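PDB 1IYB: ribonuclease from Nicotiana glutinosa, which probably cleaves single-stranded RNA as a member of the ribonuclease T2 family and binds guanosine-5'-monophosphate in its guanine site. Local coordinates for residues 60-65 against 109-114; 67-72 against 113-118. All blocks are in the same frame, centred on the assembly; numbering follows the deposited sequence.

Contact 1: 60-65 against 109-114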
# COMPACT_ATOMS: atom_id res chain seq x y z
N SER A 60 -11.53 -7.22 -3.58
CA SER A 60 -10.97 -8.52 -3.91
C SER A 60 -11.90 -9.39 -4.74
O SER A 60 -11.46 -10.38 -5.33
CB SER A 60 -10.61 -9.27 -2.62
OG SER A 60 -11.78 -9.52 -1.86
N ASN A 61 -13.18 -9.03 -4.80
CA ASN A 61 -14.13 -9.82 -5.57
C ASN A 61 -14.42 -9.25 -6.95
O ASN A 61 -15.39 -9.63 -7.61
CB ASN A 61 -15.41 -10.00 -4.76
CG ASN A 61 -15.20 -10.92 -3.58
OD1 ASN A 61 -14.75 -12.05 -3.74
ND2 ASN A 61 -15.49 -10.43 -2.38
N SER A 62 -13.56 -8.33 -7.38
CA SER A 62 -13.67 -7.72 -8.69
C SER A 62 -12.33 -7.89 -9.40
O SER A 62 -11.63 -6.92 -9.69
CB SER A 62 -14.01 -6.24 -8.57
OG SER A 62 -14.02 -5.62 -9.85
N PRO A 63 -11.94 -9.15 -9.66
CA PRO A 63 -10.66 -9.40 -10.33
C PRO A 63 -10.64 -8.92 -11.78
O PRO A 63 -11.68 -8.82 -12.43
CB PRO A 63 -10.52 -10.92 -10.22
CG PRO A 63 -11.92 -11.38 -10.30
CD PRO A 63 -12.65 -10.41 -9.40
N TYR A 64 -9.45 -8.61 -12.28
CA TYR A 64 -9.29 -8.16 -13.66
C TYR A 64 -9.84 -9.24 -14.59
O TYR A 64 -9.58 -10.43 -14.39
CB TYR A 64 -7.80 -7.93 -13.95
CG TYR A 64 -7.48 -7.58 -15.39
CD1 TYR A 64 -7.92 -6.38 -15.96
CD2 TYR A 64 -6.73 -8.45 -16.18
CE1 TYR A 64 -7.61 -6.06 -17.28
CE2 TYR A 64 -6.41 -8.13 -17.50
CZ TYR A 64 -6.85 -6.94 -18.04
OH TYR A 64 -6.52 -6.61 -19.34
N ASP A 65 -10.60 -8.82 -15.60
CA ASP A 65 -11.20 -9.73 -16.57
C ASP A 65 -10.94 -9.14 -17.96
O ASP A 65 -11.73 -8.33 -18.45
CB ASP A 65 -12.70 -9.84 -16.32
CG ASP A 65 -13.39 -10.82 -17.26
OD1 ASP A 65 -14.63 -10.95 -17.17
OD2 ASP A 65 -12.69 -11.46 -18.07
N PHE A 109 -16.61 3.84 -12.66
CA PHE A 109 -16.30 3.13 -13.91
C PHE A 109 -16.19 1.62 -13.68
O PHE A 109 -15.64 1.19 -12.67
CB PHE A 109 -14.93 3.54 -14.48
CG PHE A 109 -14.81 4.99 -14.85
CD1 PHE A 109 -13.87 5.80 -14.22
CD2 PHE A 109 -15.58 5.54 -15.87
CE1 PHE A 109 -13.68 7.12 -14.61
CE2 PHE A 109 -15.41 6.86 -16.26
CZ PHE A 109 -14.46 7.65 -15.63
N ASP A 110 -16.72 0.82 -14.61
CA ASP A 110 -16.52 -0.62 -14.50
C ASP A 110 -15.20 -0.83 -15.24
O ASP A 110 -14.53 0.15 -15.59
CB ASP A 110 -17.68 -1.45 -15.10
CG ASP A 110 -17.98 -1.14 -16.56
OD1 ASP A 110 -17.14 -0.53 -17.25
OD2 ASP A 110 -19.07 -1.54 -17.01
N GLN A 111 -14.80 -2.07 -15.48
CA GLN A 111 -13.52 -2.28 -16.15
C GLN A 111 -13.41 -1.65 -17.53
O GLN A 111 -12.42 -0.97 -17.82
CB GLN A 111 -13.19 -3.77 -16.20
CG GLN A 111 -12.88 -4.31 -14.81
CD GLN A 111 -12.41 -5.75 -14.81
OE1 GLN A 111 -11.56 -6.13 -15.61
NE2 GLN A 111 -12.96 -6.54 -13.90
N HIS A 112 -14.41 -1.86 -18.38
CA HIS A 112 -14.36 -1.28 -19.71
C HIS A 112 -14.29 0.25 -19.63
O HIS A 112 -13.51 0.87 -20.35
CB HIS A 112 -15.59 -1.68 -20.53
CG HIS A 112 -15.54 -1.19 -21.94
ND1 HIS A 112 -14.95 -1.91 -22.96
CD2 HIS A 112 -15.96 -0.03 -22.49
CE1 HIS A 112 -15.01 -1.20 -24.08
NE2 HIS A 112 -15.61 -0.06 -23.82
N GLY A 113 -15.11 0.84 -18.76
CA GLY A 113 -15.12 2.28 -18.62
C GLY A 113 -13.82 2.86 -18.08
O GLY A 113 -13.41 3.95 -18.47
N TYR A 114 -13.18 2.12 -17.18
CA TYR A 114 -11.92 2.54 -16.57
C TYR A 114 -10.81 2.60 -17.62
O TYR A 114 -10.15 3.63 -17.78
CB TYR A 114 -11.52 1.55 -15.46
CG TYR A 114 -10.18 1.84 -14.81
CD1 TYR A 114 -10.06 2.85 -13.85
CD2 TYR A 114 -9.04 1.13 -15.18
CE1 TYR A 114 -8.82 3.12 -13.26
CE2 TYR A 114 -7.80 1.40 -14.60
CZ TYR A 114 -7.70 2.40 -13.64
OH TYR A 114 -6.47 2.66 -13.08
O HOH W 1 -15.21 -5.67 -12.18
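The side-chain amide of Q111, in the first turn of helix 111-124, carries nearly all of the contact with the loop 60-65 by pairing with backbone polar groups on either side of Y64. D65 N donates to Q111 OE1 over 2.9 Å; this bond is nearly straight (163° at the hydrogen), lies in the carbonyl plane of the amide and uses a lone pair of OE1. The return bond is more bent: Q111 NE2 reaches P63 O at 3.0 Å, with the nitrogen standing above the carbonyl plane of P63 rather than on a lone pair. Together the two bonds grip the backbone that flanks Y64. The Q111 chain runs extended beyond CG, chi2 -174°, which carries the amide from the helix across to the loop.

A water adds a third link, accepting from Q111 NE2 at 3.0 Å and lying 2.6 Å from S62 OG.

Van der Waals contact is slight. Q111 OE1 sits 3.7 Å from CD1 of the Y64 ring, which is turned 24° from the amide plane, and CB of D65 passes alongside, while the D65 carboxylate turns to S67.

On the helix side, D110 is the N-cap: G113 N donates to D110 OD1 at 2.9 Å, a capping bond at the helix start. Helix 91-102 holds the loop as well, Y64 N donating to E99 OE1 and W98 NE1 to S62 O. With both ends engaged, the amide's rotation is fixed, and the buried glutamine and two backbone groups of an irregular loop satisfy each other.

Contact 2: 67-72 against 113-118; sequences SQVSDL and GYFKKA
Within 113-118, L72 touches the helix through CD1 alone. Its CB already points toward the helix, and CG lies anti to the carbonyl carbon (chi1 -56°), from where the extended second torsion sends CD1 onto the helix backbone. There CD1 comes to rest between two consecutive residues, 3.7 Å from K116 N and 3.9 Å from F115 CB, with K116 CB a little farther at 4.1 Å. The K116 chain then leads away from the loop, and its NZ forms a salt bridge with D120 one turn on.

V69 makes the second apolar touch, its CG1 meeting CD1 of the F115 ring obliquely at 3.9 Å. A backbone bond from L72 N to V69 O, 2.8 Å long, closes the turn that brings these two side chains to the same helix. No hydrogen bond crosses between the segments; apolar side chains meet by van der Waals packing, with CD1 also against the helix backbone.

F115 is flanked by Y114, whose CD2 lies over one face of its ring toward the rim. The loop 67-72, just ahead of helix 73-79, thus packs against helix 111-124, where L72 also touches H112 and L119, and F115 touches W94 and W98 of helix 91-102 and meets the ring of W80.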
# COMPACT_ATOMS: atom_id res chain seq x y z
N SER A 67 -11.47 -10.14 -20.83
CA SER A 67 -12.53 -10.31 -21.81
C SER A 67 -13.46 -9.09 -21.85
O SER A 67 -14.08 -8.81 -22.88
CB SER A 67 -13.34 -11.58 -21.53
OG SER A 67 -14.10 -11.45 -20.34
N GLN A 68 -13.55 -8.37 -20.74
CA GLN A 68 -14.41 -7.19 -20.66
C GLN A 68 -13.84 -5.98 -21.39
O GLN A 68 -14.54 -4.98 -21.57
CB GLN A 68 -14.68 -6.82 -19.19
CG GLN A 68 -15.29 -7.95 -18.37
CD GLN A 68 -15.77 -7.51 -17.01
OE1 GLN A 68 -16.01 -8.33 -16.12
NE2 GLN A 68 -15.93 -6.20 -16.83
N VAL A 69 -12.58 -6.06 -21.80
CA VAL A 69 -11.95 -4.95 -22.51
C VAL A 69 -11.27 -5.41 -23.80
O VAL A 69 -10.37 -4.74 -24.31
CB VAL A 69 -10.89 -4.24 -21.63
CG1 VAL A 69 -11.56 -3.65 -20.39
CG2 VAL A 69 -9.81 -5.22 -21.22
N SER A 70 -11.71 -6.54 -24.33
CA SER A 70 -11.12 -7.09 -25.55
C SER A 70 -11.09 -6.09 -26.71
O SER A 70 -10.15 -6.09 -27.51
CB SER A 70 -11.88 -8.35 -25.97
OG SER A 70 -13.26 -8.08 -26.12
N ASP A 71 -12.11 -5.24 -26.80
CA ASP A 71 -12.19 -4.25 -27.87
C ASP A 71 -11.24 -3.07 -27.68
O ASP A 71 -11.11 -2.21 -28.55
CB ASP A 71 -13.62 -3.72 -27.97
CG ASP A 71 -14.06 -3.03 -26.70
OD1 ASP A 71 -14.11 -3.70 -25.65
OD2 ASP A 71 -14.35 -1.82 -26.75
N LEU A 72 -10.56 -3.04 -26.53
CA LEU A 72 -9.63 -1.96 -26.22
C LEU A 72 -8.18 -2.42 -26.23
O LEU A 72 -7.27 -1.61 -26.16
CB LEU A 72 -9.94 -1.36 -24.84
CG LEU A 72 -11.36 -0.84 -24.59
CD1 LEU A 72 -11.46 -0.39 -23.13
CD2 LEU A 72 -11.68 0.32 -25.53
N GLY A 113 -15.11 0.84 -18.76
CA GLY A 113 -15.12 2.28 -18.62
C GLY A 113 -13.82 2.86 -18.08
O GLY A 113 -13.41 3.95 -18.47
N TYR A 114 -13.18 2.12 -17.18
CA TYR A 114 -11.92 2.54 -16.57
C TYR A 114 -10.81 2.60 -17.62
O TYR A 114 -10.15 3.63 -17.78
CB TYR A 114 -11.52 1.55 -15.46
CG TYR A 114 -10.18 1.84 -14.81
CD1 TYR A 114 -10.06 2.85 -13.85
CD2 TYR A 114 -9.04 1.13 -15.18
CE1 TYR A 114 -8.82 3.12 -13.26
CE2 TYR A 114 -7.80 1.40 -14.60
CZ TYR A 114 -7.70 2.40 -13.64
OH TYR A 114 -6.47 2.66 -13.08
N PHE A 115 -10.60 1.49 -18.33
CA PHE A 115 -9.57 1.46 -19.35
C PHE A 115 -9.87 2.41 -20.50
O PHE A 115 -8.96 3.03 -21.04
CB PHE A 115 -9.35 0.03 -19.84
CG PHE A 115 -8.63 -0.84 -18.85
CD1 PHE A 115 -9.33 -1.63 -17.94
CD2 PHE A 115 -7.24 -0.80 -18.77
CE1 PHE A 115 -8.66 -2.37 -16.96
CE2 PHE A 115 -6.56 -1.53 -17.80
CZ PHE A 115 -7.27 -2.31 -16.89
N LYS A 116 -11.14 2.53 -20.86
CA LYS A 116 -11.51 3.44 -21.94
C LYS A 116 -11.21 4.89 -21.54
O LYS A 116 -10.69 5.67 -22.35
CB LYS A 116 -13.00 3.30 -22.29
CG LYS A 116 -13.53 4.40 -23.21
CD LYS A 116 -15.02 4.23 -23.48
CE LYS A 116 -15.65 5.52 -23.98
NZ LYS A 116 -14.96 6.07 -25.17
N LYS A 117 -11.53 5.26 -20.31
CA LYS A 117 -11.27 6.62 -19.86
C LYS A 117 -9.77 6.91 -19.91
O LYS A 117 -9.35 7.98 -20.35
CB LYS A 117 -11.79 6.84 -18.44
CG LYS A 117 -11.57 8.25 -17.91
CD LYS A 117 -12.35 9.29 -18.70
CE LYS A 117 -12.06 10.69 -18.20
NZ LYS A 117 -12.95 11.71 -18.85
N ALA A 118 -8.96 5.96 -19.46
CA ALA A 118 -7.51 6.14 -19.47
C ALA A 118 -7.02 6.34 -20.90
O ALA A 118 -6.16 7.19 -21.16
CB ALA A 118 -6.83 4.92 -18.85

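Overall arrangement
Both contacts fasten the long connection between strand 41-48 and helix 73-79 to the start of helix 111-124, and their centres lie 9 Å apart. Contact 1 is polar and near the surface, whereas contact 2 is apolar and buried. They share G113 and Y114; H112, from 109-114, touches the 67-72 loop, its O lying 3.7 Å from L72 CD1, and V69 touches Y64. Helix 91-102 backs both and contributes F93, H96, E97, K100 and H101 to the guanosine-5'-monophosphate pocket; Y114 touches H101. The bound nucleotide is about 12 Å from the Y64 side chain and about 11 Å from that of F115, so neither contact forms the pocket itself.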